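Local coordinates for hypothetical protein SMU.848 (Streptococcus mutans, PDB 2G0I), which is probably a cysteine protease of the Prp family with a role in ribosome biogenesis, at residues 73-76 with 77-81; 122-125 with 126-130. All coordinates share one frame; numbering follows the deposited sequence.

Contact 1. Residues 73-76 with 77-81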
# COMPACT_ATOMS: atom_id res chain seq x y z
N LEU B 73 -3.58 1.06 2.67
CA LEU B 73 -3.40 -0.14 1.82
C LEU B 73 -4.71 -0.52 1.15
O LEU B 73 -4.74 -0.83 -0.05
CB LEU B 73 -2.91 -1.33 2.67
CG LEU B 73 -1.44 -1.26 3.14
CD1 LEU B 73 -1.10 -2.39 4.14
CD2 LEU B 73 -0.45 -1.27 1.93
N SER B 74 -5.79 -0.49 1.95
CA SER B 74 -7.14 -0.79 1.46
C SER B 74 -7.54 0.08 0.30
O SER B 74 -8.00 -0.40 -0.78
CB SER B 74 -8.17 -0.60 2.61
OG SER B 74 -8.14 -1.80 3.34
N MSE B 75 -7.37 1.37 0.48
CA MSE B 75 -7.86 2.28 -0.55
C MSE B 75 -6.94 2.26 -1.78
O MSE B 75 -7.40 2.39 -2.92
CB MSE B 75 -8.12 3.67 -0.01
CG MSE B 75 -9.29 3.70 0.96
SE MSE B 75 -10.95 3.27 0.04
CE MSE B 75 -10.62 4.15 -1.59
N ASN B 76 -5.66 2.03 -1.53
CA ASN B 76 -4.74 1.86 -2.65
C ASN B 76 -5.02 0.63 -3.52
O ASN B 76 -4.88 0.70 -4.76
CB ASN B 76 -3.30 1.88 -2.16
CG ASN B 76 -2.30 2.05 -3.29
OD1 ASN B 76 -1.45 1.19 -3.48
ND2 ASN B 76 -2.39 3.15 -4.03
N LEU B 77 -5.40 -0.49 -2.89
CA LEU B 77 -5.88 -1.65 -3.65
C LEU B 77 -7.08 -1.27 -4.56
O LEU B 77 -7.03 -1.53 -5.76
CB LEU B 77 -6.23 -2.82 -2.72
CG LEU B 77 -6.87 -3.99 -3.50
CD1 LEU B 77 -5.79 -4.66 -4.40
CD2 LEU B 77 -7.41 -4.91 -2.50
N VAL B 78 -8.11 -0.65 -4.00
CA VAL B 78 -9.28 -0.24 -4.79
C VAL B 78 -8.89 0.67 -5.95
O VAL B 78 -9.28 0.42 -7.09
CB VAL B 78 -10.38 0.46 -3.91
CG1 VAL B 78 -11.53 1.05 -4.75
CG2 VAL B 78 -10.91 -0.53 -2.88
N ASN B 79 -8.10 1.69 -5.65
CA ASN B 79 -7.70 2.69 -6.64
C ASN B 79 -6.75 2.10 -7.69
O ASN B 79 -6.94 2.31 -8.90
CB ASN B 79 -7.06 3.90 -5.94
CG ASN B 79 -8.07 4.72 -5.10
OD1 ASN B 79 -9.30 4.67 -5.33
ND2 ASN B 79 -7.55 5.47 -4.12
N ALA B 80 -5.75 1.32 -7.26
CA ALA B 80 -4.84 0.64 -8.20
C ALA B 80 -5.55 -0.36 -9.11
O ALA B 80 -5.22 -0.44 -10.31
CB ALA B 80 -3.65 -0.06 -7.45
N LEU B 81 -6.48 -1.17 -8.55
CA LEU B 81 -7.29 -2.08 -9.39
C LEU B 81 -7.98 -1.33 -10.54
O LEU B 81 -7.88 -1.72 -11.69
CB LEU B 81 -8.35 -2.81 -8.58
CG LEU B 81 -7.74 -3.98 -7.80
CD1 LEU B 81 -8.74 -4.49 -6.77
CD2 LEU B 81 -7.23 -5.09 -8.72
O HOH W 1 -4.46 5.31 -3.52
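Asn79 lies one helical turn beyond Met75, and its side chain folds back against the Met75 carbonyl. Asn79 CB starts 3.4 Å from Met75 O. CG, set beside its own backbone N and anti to the carbonyl carbon (chi1 -68°), stays close to the same oxygen. At the tip the amide splits its contacts: Asn79 OD1 is 4.0 Å from the terminal CE of Met75, whereas Asn79 ND2 donates to a water at 3.2 Å. ND2 also passes near Met75 O, but the angle is too poor for a hydrogen bond, and that oxygen is instead gripped by Asn79 N at 2.9 Å. The same water accepts from Asn76 ND2 at 3.0 Å, so it bridges two amides three residues apart on one flank of the helix.

Met75, a selenomethionine, is bent at chi2 and chi3, which swings a side chain that leaves the backbone away from 77-81 round until its methyl lies against the Asn79 amide, the two side chains passing at a slant; CE also approaches Val78 CB. All of this sits on helix 61-84, one of two helices laid on a mixed sheet in the two-layer alpha-beta sandwich. The i to i+4 bonding is regular here, from Leu77 N to Leu73 O through to Ala80 N to Asn76 O at 2.7 Å.

Leu77 and Val78 reach Ile103 of strand 100-104. On the flank that carries the water, Asn76 ND2 gives a further hydrogen bond to Ala122 O of the second subunit, while Asn79 and Ala80 pack on Asn129 and Ala122 of that subunit.

Contact 2. Residues 122-125 with 126-130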
# COMPACT_ATOMS: atom_id res chain seq x y z
N ALA B 122 -0.35 -8.34 -3.10
CA ALA B 122 0.43 -7.28 -2.40
C ALA B 122 -0.33 -6.75 -1.20
O ALA B 122 0.25 -6.47 -0.17
CB ALA B 122 0.72 -6.16 -3.33
N PHE B 123 -1.63 -6.56 -1.36
CA PHE B 123 -2.48 -6.13 -0.24
C PHE B 123 -2.49 -7.17 0.86
O PHE B 123 -2.35 -6.83 2.04
CB PHE B 123 -3.91 -5.83 -0.72
CG PHE B 123 -4.84 -5.45 0.39
CD1 PHE B 123 -4.64 -4.25 1.12
CD2 PHE B 123 -5.89 -6.30 0.73
CE1 PHE B 123 -5.50 -3.89 2.15
CE2 PHE B 123 -6.79 -5.95 1.78
CZ PHE B 123 -6.58 -4.76 2.49
N LEU B 124 -2.70 -8.43 0.50
CA LEU B 124 -2.63 -9.51 1.51
C LEU B 124 -1.27 -9.51 2.21
O LEU B 124 -1.17 -9.73 3.42
CB LEU B 124 -2.90 -10.88 0.84
CG LEU B 124 -2.64 -12.14 1.69
CD1 LEU B 124 -3.58 -12.13 2.85
CD2 LEU B 124 -2.78 -13.38 0.81
N LEU B 125 -0.21 -9.31 1.44
CA LEU B 125 1.15 -9.28 2.03
C LEU B 125 1.24 -8.15 3.06
O LEU B 125 1.74 -8.35 4.16
CB LEU B 125 2.21 -9.11 0.93
CG LEU B 125 3.67 -9.14 1.43
CD1 LEU B 125 4.04 -10.50 2.09
CD2 LEU B 125 4.61 -8.83 0.29
N GLY B 126 0.73 -6.97 2.72
CA GLY B 126 0.77 -5.83 3.68
C GLY B 126 -0.03 -6.04 4.96
O GLY B 126 0.45 -5.73 6.09
N ILE B 127 -1.27 -6.54 4.81
CA ILE B 127 -2.11 -6.86 5.97
C ILE B 127 -1.46 -7.93 6.84
O ILE B 127 -1.40 -7.78 8.07
CB ILE B 127 -3.55 -7.30 5.55
CG1 ILE B 127 -4.26 -6.16 4.81
CG2 ILE B 127 -4.39 -7.78 6.77
CD1 ILE B 127 -4.50 -4.85 5.65
N THR B 128 -1.00 -9.01 6.21
CA THR B 128 -0.26 -10.09 6.92
C THR B 128 0.97 -9.54 7.67
O THR B 128 1.25 -9.91 8.83
CB THR B 128 0.11 -11.27 5.95
OG1 THR B 128 -1.11 -11.81 5.42
CG2 THR B 128 0.90 -12.39 6.69
N ASN B 129 1.71 -8.63 7.04
CA ASN B 129 2.83 -7.98 7.77
C ASN B 129 2.42 -7.11 8.99
O ASN B 129 3.09 -7.10 10.04
CB ASN B 129 3.79 -7.27 6.80
CG ASN B 129 4.68 -8.27 6.05
OD1 ASN B 129 4.87 -9.40 6.51
ND2 ASN B 129 5.21 -7.87 4.91
N LEU B 130 1.28 -6.44 8.89
CA LEU B 130 0.71 -5.73 10.02
C LEU B 130 0.22 -6.67 11.12
O LEU B 130 0.39 -6.36 12.31
CB LEU B 130 -0.41 -4.78 9.55
CG LEU B 130 0.04 -3.57 8.71
CD1 LEU B 130 -1.14 -2.90 7.95
CD2 LEU B 130 0.70 -2.54 9.62
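From Ala122 to Asn129 the backbone of helix 114-133, the second helix of the two-layer sandwich, is continuous; the amides from Gly126 to Asn129 each bond to the carbonyl four residues earlier, most straightly from Ile127 N to Phe123 O (175°).

One turn on from Phe123, Ile127 lays CG1 over one face of its ring, offset toward the rim, a CH-pi contact of 3.8 Å from Ile127 CG1 to the ring centroid. Phe123 holds CG anti to its backbone N (chi1 177°), which carries the ring forward to meet the isoleucine. Ile127 packs on strand 36-43. Leu125 and Asn129 lie side by side, Leu125 CG 4.0 Å from Asn129 ND2, and pack on Val83 and Asn79 of the second subunit.

Thr128 OG1 donates back to Leu124 O at 2.9 Å, and Leu124 CD1 lies 3.6 Å from that hydroxyl. The Thr128 side chain is about 5 Å from that of Glu132, a residue seen to bind calcium, though not in this chain. The hydroxyl lies above the carbonyl plane and the amide N on its other face, so one oxygen accepts both without competition for the same approach, and the hydroxyl proton is spent inside the helix.

Following the chain from the N terminus, strands 36-43 and 46-53 come first, then helix 61-84, which carries contact 1. Strands 90-94 and 100-104 follow before helix 114-133 brings contact 2. Each contact closes only successive single turns of its own helix, and no larger loop; the two stand in series, neither enclosing nor crossing the other. They meet in space where the helices pack together: Phe123 CE1 comes within 3.4 Å of Ser74 N, and Leu73 CD1 lies 3.8 Å from Leu130 CD1. Contact 1 reaches strand 100-104 and contact 2 strand 36-43, so together they join the helical layer to the sheet. Both also touch the second subunit.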